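PDB 7JVH: glycoside Hydrolase Family 43_12 from Metagenome, which probably hydrolyses glycosidic bonds in plant cell-wall polysaccharides, acting on xylose or arabinose residues as related family 43 enzymes do. Local coordinates for residues Leu517-Asp522 against Tyr526-Thr531; Ile462-Gln465 against Cys469-Val472; Thr249-Cys254 against Ser344-Val349. All coordinates share one frame; numbering follows the deposited sequence.

Contact 1 (Leu517-Asp522 against Tyr526-Thr531); sequences LGVTTD and YQFSYT
Val519 lays its CG2 methyl over the centre of the Phe528 ring, a CH-pi contact with 3.6 Å from CG2 to the ring centroid and an approach only 8° off the ring normal. The first torsion explains the fit: chi1 of 66° puts CG1 between the backbone N and the carbonyl carbon, which leaves CG2 opposite that N, on the side of the ring. The same methyl also reaches the edge of Tyr526, where Val519 CG2 lies 3.9 Å from CD2, near the ring plane. Tyr526 has a cover of its own, because Thr521 CB sits over one face, 3.8 Å from the centroid and displaced toward the rim; the phenol OH at the far end bonds to Gln438 OE1 and to Asn331 ND2. These side chains share one face of an antiparallel beta hairpin, with Leu517 CD2 meeting Tyr530 CB farther along.

Backbone bonds close the hairpin at the two hydrogen-bonded pairs, Gly518 with Ser529 and Thr520 with Gln527; Gln527 N to Thr520 O is 2.8 Å. The opposite face is more polar. Gln527 bends at chi2 (65°), which brings NE2 back to its neighbour's carbonyl: NE2 to Phe528 O is 2.7 Å, on a lone pair in the carbonyl plane. NE2 also bonds to Gly540 O, while Thr520 OG1 is taken up by Thr444.

The hairpin is therefore two-sided: a greasy, aromatic face packs on Leu461, Cys463 and Leu486 of the other sheet of the concanavalin A-like sandwich, and the reverse face places Thr520 OG1 and Gln527 NE2 in bonds within their own sheet.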
ATOM      1  N   LEU A 517     -17.852  12.674  14.925  1.00 43.57           N
ATOM      2  CA  LEU A 517     -16.928  11.861  15.690  1.00 42.35           C
ATOM      3  C   LEU A 517     -15.515  12.186  15.238  1.00 49.17           C
ATOM      4  O   LEU A 517     -15.286  12.471  14.062  1.00 50.25           O
ATOM      5  CB  LEU A 517     -17.229  10.368  15.497  1.00 44.67           C
ATOM      6  CG  LEU A 517     -18.666   9.914  15.793  1.00 56.64           C
ATOM      7  CD1 LEU A 517     -18.761   8.399  15.586  1.00 57.65           C
ATOM      8  CD2 LEU A 517     -19.125  10.332  17.191  1.00 47.12           C
ATOM      9  N   GLY A 518     -14.571  12.145  16.180  1.00 48.43           N
ATOM     10  CA  GLY A 518     -13.200  12.529  15.922  1.00 40.50           C
ATOM     11  C   GLY A 518     -12.212  11.625  16.629  1.00 55.05           C
ATOM     12  O   GLY A 518     -12.539  11.055  17.687  1.00 54.89           O
ATOM     13  N   VAL A 519     -11.020  11.473  16.028  1.00 38.06           N
ATOM     14  CA  VAL A 519      -9.909  10.794  16.646  1.00 36.38           C
ATOM     15  C   VAL A 519      -8.649  11.559  16.304  1.00 44.58           C
ATOM     16  O   VAL A 519      -8.521  12.109  15.200  1.00 48.11           O
ATOM     17  CB  VAL A 519      -9.795   9.288  16.179  1.00 45.57           C
ATOM     18  CG1 VAL A 519      -9.456   9.174  14.700  1.00 37.17           C
ATOM     19  CG2 VAL A 519      -8.760   8.525  17.000  1.00 39.50           C
ATOM     20  N   THR A 520      -7.720  11.610  17.261  1.00 43.12           N
ATOM     21  CA  THR A 520      -6.425  12.239  17.075  1.00 35.10           C
ATOM     22  C   THR A 520      -5.358  11.348  17.694  1.00 48.54           C
ATOM     23  O   THR A 520      -5.571  10.762  18.752  1.00 53.43           O
ATOM     24  CB  THR A 520      -6.360  13.658  17.703  1.00 56.47           C
ATOM     25  OG1 THR A 520      -5.069  14.246  17.474  1.00 37.32           O
ATOM     26  CG2 THR A 520      -6.629  13.613  19.224  1.00 36.64           C
ATOM     27  N   THR A 521      -4.206  11.262  17.021  1.00 48.08           N
ATOM     28  CA  THR A 521      -3.069  10.499  17.506  1.00 54.11           C
ATOM     29  C   THR A 521      -1.818  11.376  17.483  1.00 45.32           C
ATOM     30  O   THR A 521      -1.522  12.015  16.482  1.00 47.74           O
ATOM     31  CB  THR A 521      -2.833   9.176  16.699  1.00 52.78           C
ATOM     32  OG1 THR A 521      -1.614   8.570  17.128  1.00 51.64           O
ATOM     33  CG2 THR A 521      -2.742   9.425  15.188  1.00 49.02           C
ATOM     34  N   ASP A 522      -1.096  11.368  18.610  1.00 42.54           N
ATOM     35  CA  ASP A 522       0.163  12.054  18.777  1.00 47.71           C
ATOM     36  C   ASP A 522       1.361  11.155  18.472  1.00 52.65           C
ATOM     37  O   ASP A 522       2.481  11.480  18.832  1.00 55.99           O
ATOM     38  CB  ASP A 522       0.271  12.580  20.215  1.00 36.53           C
ATOM     39  CG  ASP A 522       0.345  11.476  21.240  1.00 43.71           C
ATOM     40  OD1 ASP A 522       0.170  10.294  20.882  1.00 46.79           O
ATOM     41  OD2 ASP A 522       0.586  11.815  22.418  1.00 48.22           O
ATOM     42  N   TYR A 526      -4.011   7.085  20.679  1.00 44.78           N
ATOM     43  CA  TYR A 526      -5.168   7.564  19.938  1.00 43.32           C
ATOM     44  C   TYR A 526      -6.180   8.009  20.985  1.00 50.48           C
ATOM     45  O   TYR A 526      -6.388   7.319  21.984  1.00 55.46           O
ATOM     46  CB  TYR A 526      -5.779   6.437  19.099  1.00 42.14           C
ATOM     47  CG  TYR A 526      -5.018   6.037  17.863  1.00 39.71           C
ATOM     48  CD1 TYR A 526      -3.924   5.184  17.935  1.00 44.49           C
ATOM     49  CD2 TYR A 526      -5.411   6.494  16.608  1.00 33.34           C
ATOM     50  CE1 TYR A 526      -3.233   4.803  16.790  1.00 33.17           C
ATOM     51  CE2 TYR A 526      -4.721   6.130  15.458  1.00 37.23           C
ATOM     52  CZ  TYR A 526      -3.632   5.271  15.561  1.00 41.72           C
ATOM     53  OH  TYR A 526      -2.931   4.877  14.444  1.00 43.52           O
ATOM     54  N   GLN A 527      -6.792   9.174  20.763  1.00 52.52           N
ATOM     55  CA  GLN A 527      -7.792   9.747  21.660  1.00 56.87           C
ATOM     56  C   GLN A 527      -9.022  10.051  20.817  1.00 52.80           C
ATOM     57  O   GLN A 527      -8.953  10.826  19.861  1.00 50.29           O
ATOM     58  CB  GLN A 527      -7.300  11.019  22.329  1.00 47.22           C
ATOM     59  CG  GLN A 527      -8.377  11.790  23.103  1.00 51.58           C
ATOM     60  CD  GLN A 527      -8.921  11.016  24.298  1.00 56.82           C
ATOM     61  OE1 GLN A 527      -8.175  10.760  25.224  1.00 53.26           O
ATOM     62  NE2 GLN A 527     -10.229  10.640  24.290  1.00 53.12           N
ATOM     63  N   PHE A 528     -10.142   9.429  21.188  1.00 38.21           N
ATOM     64  CA  PHE A 528     -11.409   9.600  20.518  1.00 48.79           C
ATOM     65  C   PHE A 528     -12.219  10.727  21.189  1.00 56.82           C
ATOM     66  O   PHE A 528     -11.971  11.099  22.337  1.00 40.77           O
ATOM     67  CB  PHE A 528     -12.178   8.266  20.528  1.00 45.34           C
ATOM     68  CG  PHE A 528     -11.703   7.290  19.479  1.00 45.52           C
ATOM     69  CD1 PHE A 528     -10.600   6.476  19.704  1.00 37.74           C
ATOM     70  CD2 PHE A 528     -12.359   7.185  18.266  1.00 43.69           C
ATOM     71  CE1 PHE A 528     -10.179   5.567  18.744  1.00 47.20           C
ATOM     72  CE2 PHE A 528     -11.928   6.268  17.293  1.00 47.30           C
ATOM     73  CZ  PHE A 528     -10.838   5.468  17.539  1.00 33.85           C
ATOM     74  N   SER A 529     -13.169  11.281  20.428  1.00 46.90           N
ATOM     75  CA  SER A 529     -14.034  12.336  20.894  1.00 37.25           C
ATOM     76  C   SER A 529     -15.267  12.382  20.032  1.00 54.96           C
ATOM     77  O   SER A 529     -15.280  11.831  18.918  1.00 41.45           O
ATOM     78  CB  SER A 529     -13.325  13.703  20.833  1.00 48.57           C
ATOM     79  OG  SER A 529     -13.131  14.146  19.490  1.00 48.54           O
ATOM     80  N   TYR A 530     -16.289  13.074  20.551  1.00 47.73           N
ATOM     81  CA  TYR A 530     -17.524  13.350  19.839  1.00 50.59           C
ATOM     82  C   TYR A 530     -17.907  14.796  20.079  1.00 52.25           C
ATOM     83  O   TYR A 530     -17.573  15.365  21.118  1.00 55.10           O
ATOM     84  CB  TYR A 530     -18.641  12.407  20.289  1.00 60.44           C
ATOM     85  CG  TYR A 530     -19.089  12.559  21.729  1.00 58.62           C
ATOM     86  CD1 TYR A 530     -18.284  12.140  22.775  1.00 46.37           C
ATOM     87  CD2 TYR A 530     -20.343  13.104  22.036  1.00 60.72           C
ATOM     88  CE1 TYR A 530     -18.695  12.266  24.086  1.00 52.39           C
ATOM     89  CE2 TYR A 530     -20.782  13.219  23.344  1.00 50.73           C
ATOM     90  CZ  TYR A 530     -19.956  12.806  24.366  1.00 50.55           C
ATOM     91  OH  TYR A 530     -20.360  12.940  25.662  1.00 49.60           O
ATOM     92  N   THR A 531     -18.586  15.398  19.095  1.00 53.13           N
ATOM     93  CA  THR A 531     -18.971  16.799  19.142  1.00 50.11           C
ATOM     94  C   THR A 531     -20.440  16.888  18.770  1.00 57.71           C
ATOM     95  O   THR A 531     -20.816  16.631  17.616  1.00 65.83           O
ATOM     96  CB  THR A 531     -18.135  17.662  18.183  1.00 46.90           C
ATOM     97  OG1 THR A 531     -16.739  17.498  18.480  1.00 52.13           O
ATOM     98  CG2 THR A 531     -18.567  19.155  18.298  1.00 44.32           C
TER

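Contact 2 (Ile462-Gln465 against Cys469-Val472); sequences ICYQ and CNYV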
ATOM      1  N   ILE A 462     -13.637   4.440  12.650  1.00 39.97           N
ATOM      2  CA  ILE A 462     -12.785   3.266  12.831  1.00 43.10           C
ATOM      3  C   ILE A 462     -11.312   3.566  12.546  1.00 55.42           C
ATOM      4  O   ILE A 462     -10.984   4.189  11.534  1.00 57.10           O
ATOM      5  CB  ILE A 462     -13.200   2.121  11.880  1.00 41.60           C
ATOM      6  CG1 ILE A 462     -14.697   1.849  11.972  1.00 33.70           C
ATOM      7  CG2 ILE A 462     -12.397   0.866  12.196  1.00 49.38           C
ATOM      8  CD1 ILE A 462     -15.193   0.818  10.999  1.00 45.80           C
ATOM      9  N   CYS A 463     -10.440   3.102  13.449  1.00 56.63           N
ATOM     10  CA  CYS A 463      -9.007   2.971  13.224  1.00 52.32           C
ATOM     11  C   CYS A 463      -8.691   1.449  13.187  1.00 54.47           C
ATOM     12  O   CYS A 463      -8.919   0.734  14.169  1.00 50.87           O
ATOM     13  CB  CYS A 463      -8.222   3.694  14.327  1.00 48.39           C
ATOM     14  SG  CYS A 463      -8.656   5.451  14.538  1.00 46.48           S
ATOM     15  N   TYR A 464      -8.158   0.988  12.046  1.00 47.00           N
ATOM     16  CA  TYR A 464      -8.089  -0.425  11.685  1.00 43.60           C
ATOM     17  C   TYR A 464      -6.697  -0.821  11.197  1.00 57.52           C
ATOM     18  O   TYR A 464      -6.207  -0.281  10.210  1.00 61.19           O
ATOM     19  CB  TYR A 464      -9.076  -0.674  10.541  1.00 54.49           C
ATOM     20  CG  TYR A 464      -9.333  -2.121  10.176  1.00 51.66           C
ATOM     21  CD1 TYR A 464      -8.522  -2.796   9.254  1.00 50.59           C
ATOM     22  CD2 TYR A 464     -10.438  -2.799  10.690  1.00 51.86           C
ATOM     23  CE1 TYR A 464      -8.783  -4.114   8.907  1.00 59.25           C
ATOM     24  CE2 TYR A 464     -10.721  -4.100  10.319  1.00 47.68           C
ATOM     25  CZ  TYR A 464      -9.877  -4.759   9.436  1.00 54.69           C
ATOM     26  OH  TYR A 464     -10.084  -6.077   9.056  1.00 58.34           O
ATOM     27  N   GLN A 465      -6.078  -1.789  11.880  1.00 54.00           N
ATOM     28  CA  GLN A 465      -4.870  -2.469  11.401  1.00 52.34           C
ATOM     29  C   GLN A 465      -5.281  -3.816  10.792  1.00 52.84           C
ATOM     30  O   GLN A 465      -5.029  -4.084   9.613  1.00 53.13           O
ATOM     31  CB  GLN A 465      -3.877  -2.643  12.546  1.00 43.03           C
ATOM     32  CG  GLN A 465      -2.643  -3.502  12.273  1.00 42.28           C
ATOM     33  CD  GLN A 465      -1.922  -3.167  10.967  1.00 43.46           C
ATOM     34  OE1 GLN A 465      -1.799  -4.041  10.125  1.00 49.78           O
ATOM     35  NE2 GLN A 465      -1.460  -1.923  10.789  1.00 46.85           N
ATOM     36  N   CYS A 469      -7.293  -6.052  15.480  1.00 52.10           N
ATOM     37  CA  CYS A 469      -6.433  -4.957  15.909  1.00 48.68           C
ATOM     38  C   CYS A 469      -7.058  -3.682  15.390  1.00 54.98           C
ATOM     39  O   CYS A 469      -6.668  -3.157  14.335  1.00 57.09           O
ATOM     40  CB  CYS A 469      -5.018  -5.163  15.365  1.00 57.80           C
ATOM     41  SG  CYS A 469      -4.038  -6.339  16.343  1.00 54.75           S
ATOM     42  N   ASN A 470      -8.062  -3.194  16.132  1.00 55.92           N
ATOM     43  CA  ASN A 470      -8.813  -2.014  15.744  1.00 54.10           C
ATOM     44  C   ASN A 470      -9.456  -1.286  16.912  1.00 54.20           C
ATOM     45  O   ASN A 470      -9.659  -1.870  17.983  1.00 58.07           O
ATOM     46  CB  ASN A 470      -9.867  -2.370  14.694  1.00 48.97           C
ATOM     47  CG  ASN A 470     -10.855  -3.428  15.174  1.00 58.06           C
ATOM     48  OD1 ASN A 470     -11.733  -3.151  15.995  1.00 56.72           O
ATOM     49  ND2 ASN A 470     -10.733  -4.640  14.635  1.00 55.87           N
ATOM     50  N   TYR A 471      -9.735   0.006  16.692  1.00 51.91           N
ATOM     51  CA  TYR A 471     -10.488   0.857  17.604  1.00 47.47           C
ATOM     52  C   TYR A 471     -11.711   1.380  16.868  1.00 51.64           C
ATOM     53  O   TYR A 471     -11.607   1.830  15.733  1.00 49.68           O
ATOM     54  CB  TYR A 471      -9.642   2.035  18.062  1.00 48.12           C
ATOM     55  CG  TYR A 471      -8.406   1.662  18.843  1.00 44.44           C
ATOM     56  CD1 TYR A 471      -8.473   0.763  19.890  1.00 46.82           C
ATOM     57  CD2 TYR A 471      -7.180   2.247  18.563  1.00 46.31           C
ATOM     58  CE1 TYR A 471      -7.341   0.417  20.616  1.00 48.86           C
ATOM     59  CE2 TYR A 471      -6.048   1.907  19.285  1.00 42.12           C
ATOM     60  CZ  TYR A 471      -6.146   0.989  20.313  1.00 40.40           C
ATOM     61  OH  TYR A 471      -5.042   0.657  21.057  1.00 49.83           O
ATOM     62  N   VAL A 472     -12.874   1.295  17.521  1.00 61.29           N
ATOM     63  CA  VAL A 472     -14.153   1.653  16.916  1.00 55.48           C
ATOM     64  C   VAL A 472     -14.988   2.479  17.898  1.00 60.86           C
ATOM     65  O   VAL A 472     -15.124   2.107  19.064  1.00 61.64           O
ATOM     66  CB  VAL A 472     -14.950   0.409  16.513  1.00 55.82           C
ATOM     67  CG1 VAL A 472     -16.174   0.811  15.709  1.00 54.89           C
ATOM     68  CG2 VAL A 472     -14.098  -0.544  15.724  1.00 58.68           C
TER
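Cys463 and Tyr471 pair through two backbone hydrogen bonds: Tyr471 N gives to Cys463 O at 2.7 Å, and Cys463 N to Tyr471 O at 2.9 Å. This is an antiparallel beta hairpin in one sheet of the concanavalin A-like sandwich, and a third bond, Gln465 N to Cys469 O at 2.9 Å, holds it where the chain turns a corner at Gln465. Two side chains find polar partners beyond the hairpin: Gln465 NE2 bonds to the carbonyls of Leu548 and Thr557, and Tyr471 OH bonds to Asp544 O.

Around this backbone frame the side chains divide between two faces. Ile462 and Val472 run side by side and point the same way, their methylene and methyl meeting at 4.2 Å from Ile462 CG1 to Val472 CG1; Ile425 touches both. On the same face Asn470 CB approaches the Tyr464 ring obliquely, 4.1 Å from CD2; the amide and ring planes are only 6° apart, but it is CB that makes the touch. With chi1 at 58°, Asn470 CG sits between the backbone N and the carbonyl carbon, swinging the amide to where ND2 bonds to Asn466 O in the turn. The tyrosine ring also meets that of Phe435. The reverse face carries Cys463 and Tyr471 toward Phe528. Near the corner, Gln465 CB lies 3.4 Å from Cys469 O, the acceptor of the Gln465 N bond, and 3.9 Å from Cys469 CB.

Contact 3 (Thr249-Cys254 against Ser344-Val349); sequences TYYLMC and SGTWPV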
ATOM      1  N   THR A 249      24.229  -5.021 -22.267  1.00 64.11           N
ATOM      2  CA  THR A 249      24.397  -5.814 -21.051  1.00 69.99           C
ATOM      3  C   THR A 249      23.061  -5.977 -20.325  1.00 66.94           C
ATOM      4  O   THR A 249      22.257  -5.046 -20.290  1.00 62.42           O
ATOM      5  CB  THR A 249      25.406  -5.134 -20.105  1.00 70.68           C
ATOM      6  OG1 THR A 249      26.675  -5.019 -20.756  1.00 79.21           O
ATOM      7  CG2 THR A 249      25.587  -5.907 -18.816  1.00 61.88           C
ATOM      8  N   TYR A 250      22.833  -7.161 -19.744  1.00 66.11           N
ATOM      9  CA  TYR A 250      21.640  -7.451 -18.940  1.00 58.63           C
ATOM     10  C   TYR A 250      21.927  -7.171 -17.479  1.00 53.65           C
ATOM     11  O   TYR A 250      23.025  -7.427 -16.988  1.00 58.50           O
ATOM     12  CB  TYR A 250      21.177  -8.911 -19.128  1.00 53.35           C
ATOM     13  CG  TYR A 250      20.732  -9.208 -20.543  1.00 61.49           C
ATOM     14  CD1 TYR A 250      19.415  -9.019 -20.925  1.00 63.14           C
ATOM     15  CD2 TYR A 250      21.644  -9.621 -21.507  1.00 56.18           C
ATOM     16  CE1 TYR A 250      19.007  -9.258 -22.227  1.00 55.61           C
ATOM     17  CE2 TYR A 250      21.253  -9.834 -22.817  1.00 66.52           C
ATOM     18  CZ  TYR A 250      19.927  -9.671 -23.164  1.00 70.51           C
ATOM     19  OH  TYR A 250      19.515  -9.901 -24.455  1.00 71.80           O
ATOM     20  N   TYR A 251      20.919  -6.637 -16.786  1.00 60.55           N
ATOM     21  CA  TYR A 251      21.016  -6.254 -15.381  1.00 51.02           C
ATOM     22  C   TYR A 251      19.870  -6.859 -14.622  1.00 47.63           C
ATOM     23  O   TYR A 251      18.728  -6.769 -15.051  1.00 60.93           O
ATOM     24  CB  TYR A 251      20.995  -4.734 -15.260  1.00 47.80           C
ATOM     25  CG  TYR A 251      22.276  -4.096 -15.755  1.00 57.16           C
ATOM     26  CD1 TYR A 251      23.335  -3.886 -14.887  1.00 48.19           C
ATOM     27  CD2 TYR A 251      22.432  -3.727 -17.091  1.00 67.07           C
ATOM     28  CE1 TYR A 251      24.517  -3.310 -15.316  1.00 60.12           C
ATOM     29  CE2 TYR A 251      23.613  -3.168 -17.541  1.00 68.04           C
ATOM     30  CZ  TYR A 251      24.657  -2.956 -16.643  1.00 67.23           C
ATOM     31  OH  TYR A 251      25.840  -2.399 -17.073  1.00 61.07           O
ATOM     32  N   LEU A 252      20.191  -7.492 -13.493  1.00 49.04           N
ATOM     33  CA  LEU A 252      19.206  -8.035 -12.568  1.00 49.78           C
ATOM     34  C   LEU A 252      19.346  -7.266 -11.266  1.00 51.75           C
ATOM     35  O   LEU A 252      20.404  -7.297 -10.639  1.00 47.97           O
ATOM     36  CB  LEU A 252      19.430  -9.542 -12.328  1.00 57.64           C
ATOM     37  CG  LEU A 252      18.635 -10.187 -11.185  1.00 62.59           C
ATOM     38  CD1 LEU A 252      17.151 -10.205 -11.503  1.00 57.58           C
ATOM     39  CD2 LEU A 252      19.148 -11.593 -10.916  1.00 47.02           C
HETATM   40  N   MSE A 253      18.268  -6.578 -10.877  1.00 52.67           N
HETATM   41  CA  MSE A 253      18.222  -5.870  -9.605  1.00 55.52           C
HETATM   42  C   MSE A 253      17.209  -6.557  -8.692  1.00 57.70           C
HETATM   43  O   MSE A 253      16.079  -6.813  -9.103  1.00 51.98           O
HETATM   44  CB  MSE A 253      17.859  -4.396  -9.813  1.00 42.68           C
HETATM   45  CG  MSE A 253      18.128  -3.533  -8.598  1.00 49.99           C
HETATM   46 SE   MSE A 253      17.696  -1.644  -8.885  1.00 64.38          SE
HETATM   47  CE  MSE A 253      19.248  -0.987  -9.799  1.00 92.58           C
ATOM     48  N   CYS A 254      17.630  -6.845  -7.456  1.00 50.63           N
ATOM     49  CA  CYS A 254      16.793  -7.557  -6.504  1.00 49.93           C
ATOM     50  C   CYS A 254      16.842  -6.908  -5.142  1.00 48.26           C
ATOM     51  O   CYS A 254      17.835  -6.279  -4.791  1.00 55.42           O
ATOM     52  CB  CYS A 254      17.283  -9.006  -6.356  1.00 59.03           C
ATOM     53  SG  CYS A 254      17.376  -9.941  -7.893  1.00 63.75           S
ATOM     54  N   SER A 344      25.507   6.527 -15.473  1.00 59.71           N
ATOM     55  CA  SER A 344      26.427   6.993 -16.507  1.00 63.38           C
ATOM     56  C   SER A 344      27.579   6.000 -16.734  1.00 64.09           C
ATOM     57  O   SER A 344      28.309   6.125 -17.711  1.00 72.81           O
ATOM     58  CB  SER A 344      26.992   8.367 -16.141  1.00 50.40           C
ATOM     59  OG  SER A 344      27.670   8.322 -14.901  1.00 56.18           O
ATOM     60  N   GLY A 345      27.740   5.046 -15.808  1.00 58.39           N
ATOM     61  CA  GLY A 345      28.751   4.003 -15.871  1.00 50.55           C
ATOM     62  C   GLY A 345      28.128   2.619 -15.971  1.00 50.30           C
ATOM     63  O   GLY A 345      26.934   2.477 -16.237  1.00 57.16           O
ATOM     64  N   THR A 346      28.957   1.593 -15.767  1.00 55.90           N
ATOM     65  CA  THR A 346      28.530   0.187 -15.807  1.00 59.40           C
ATOM     66  C   THR A 346      27.311  -0.094 -14.911  1.00 60.99           C
ATOM     67  O   THR A 346      26.373  -0.747 -15.348  1.00 56.61           O
ATOM     68  CB  THR A 346      29.688  -0.743 -15.383  1.00 53.46           C
ATOM     69  OG1 THR A 346      30.832  -0.493 -16.215  1.00 69.59           O
ATOM     70  CG2 THR A 346      29.286  -2.207 -15.487  1.00 54.11           C
ATOM     71  N   TRP A 347      27.340   0.417 -13.673  1.00 61.45           N
ATOM     72  CA  TRP A 347      26.347   0.096 -12.646  1.00 62.35           C
ATOM     73  C   TRP A 347      25.509   1.270 -12.145  1.00 66.55           C
ATOM     74  O   TRP A 347      25.996   2.393 -12.043  1.00 57.21           O
ATOM     75  CB  TRP A 347      27.040  -0.480 -11.420  1.00 71.79           C
ATOM     76  CG  TRP A 347      27.948  -1.642 -11.664  1.00 67.81           C
ATOM     77  CD1 TRP A 347      29.289  -1.603 -11.814  1.00 59.54           C
ATOM     78  CD2 TRP A 347      27.567  -3.023 -11.712  1.00 67.32           C
ATOM     79  NE1 TRP A 347      29.779  -2.879 -11.974  1.00 75.42           N
ATOM     80  CE2 TRP A 347      28.740  -3.769 -11.914  1.00 67.69           C
ATOM     81  CE3 TRP A 347      26.343  -3.698 -11.605  1.00 70.95           C
ATOM     82  CZ2 TRP A 347      28.735  -5.156 -12.025  1.00 62.10           C
ATOM     83  CZ3 TRP A 347      26.337  -5.085 -11.713  1.00 72.74           C
ATOM     84  CH2 TRP A 347      27.525  -5.796 -11.922  1.00 55.15           C
ATOM     85  N   PRO A 348      24.237   1.026 -11.755  1.00 75.40           N
ATOM     86  CA  PRO A 348      23.385   2.074 -11.184  1.00 61.44           C
ATOM     87  C   PRO A 348      23.743   2.396  -9.742  1.00 60.12           C
ATOM     88  O   PRO A 348      23.909   1.484  -8.933  1.00 59.01           O
ATOM     89  CB  PRO A 348      21.995   1.435 -11.233  1.00 51.18           C
ATOM     90  CG  PRO A 348      22.251  -0.021 -11.110  1.00 61.07           C
ATOM     91  CD  PRO A 348      23.552  -0.276 -11.841  1.00 72.73           C
ATOM     92  N   VAL A 349      23.850   3.694  -9.438  1.00 52.84           N
ATOM     93  CA  VAL A 349      24.109   4.208  -8.104  1.00 58.90           C
ATOM     94  C   VAL A 349      22.866   4.982  -7.700  1.00 62.17           C
ATOM     95  O   VAL A 349      22.437   5.878  -8.418  1.00 56.78           O
ATOM     96  CB  VAL A 349      25.292   5.194  -8.110  1.00 52.68           C
ATOM     97  CG1 VAL A 349      25.391   5.960  -6.792  1.00 43.28           C
ATOM     98  CG2 VAL A 349      26.596   4.473  -8.431  1.00 47.13           C
TER
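Tyr251 leaves its strand with CB directed at the 344-349 loop and its ring CG anti to the carbonyl carbon (chi1 -71°), which carries the phenol straight across. Partway along, its CE1 comes 4.2 Å from Trp347 CE3; the indole carbon lies at the edge of the tyrosine ring, near its plane, and the two side chains cross at a slant. At the tip OH donates a hydrogen bond to Thr346 O. The modelled distance from Tyr251 OH to Thr346 O, 2.4 Å, is very short, so its exact length is doubtful, as is the closeness of Tyr251 CE1 (3.2 Å) and CZ (3.1 Å) to the same Thr346 O. The methyl of the threonine lies next to the hydroxyl, with Thr346 CG2 3.8 Å from Tyr251 OH, and it also rests over one face of the Trp347 ring, 3.6 Å above the plane and toward the rim.

Two residues farther along the strand, on the same side, selenomethionine Met253 makes the second touch. Its chain runs extended through chi1 and chi2, then bends at chi3 (-82°), so that its tip passes the proline ring running the other way, with Met253 CE 3.4 Å from Pro348 CG. Leu307 borders both of these side chains.

The strand belongs to one four-stranded blade of the five-bladed beta-propeller known for family 43, and the loop leads to the last strand of the following blade. Trp343 meets the Tyr251 ring edge to face, while Trp347 stacks on Trp280.

The seam between the blades thus has two patches, an apolar one at Met253 and Pro348 and a polar-aromatic one at Thr346 O. That carbonyl accepts from Trp343 NE1 and, at a doubtful length, from Tyr251 OH, so the one polar link between the segments ends on a main-chain atom.

Overall arrangement
Contacts 1 and 2 are hairpins of the C-terminal sandwich, one in each of its two facing sheets, with centres about 13 Å apart. They touch directly: Phe528 CZ and Val519 CG1 pack on Cys463 SG, and Phe528 CE1 reaches Tyr471 CB, so both build one core. Every touching residue of contact 2 is buried, and most of contact 1 are. Contact 3 lies in the propeller, across the chain's centre, its nearest atoms about 24 Å from contact 2; it pairs buried Tyr251, Met253 and Pro348 with exposed Thr346. Backbone pairing defines the first two; in contact 3, side chains of the strand meet the loop's side chains and one of its carbonyls.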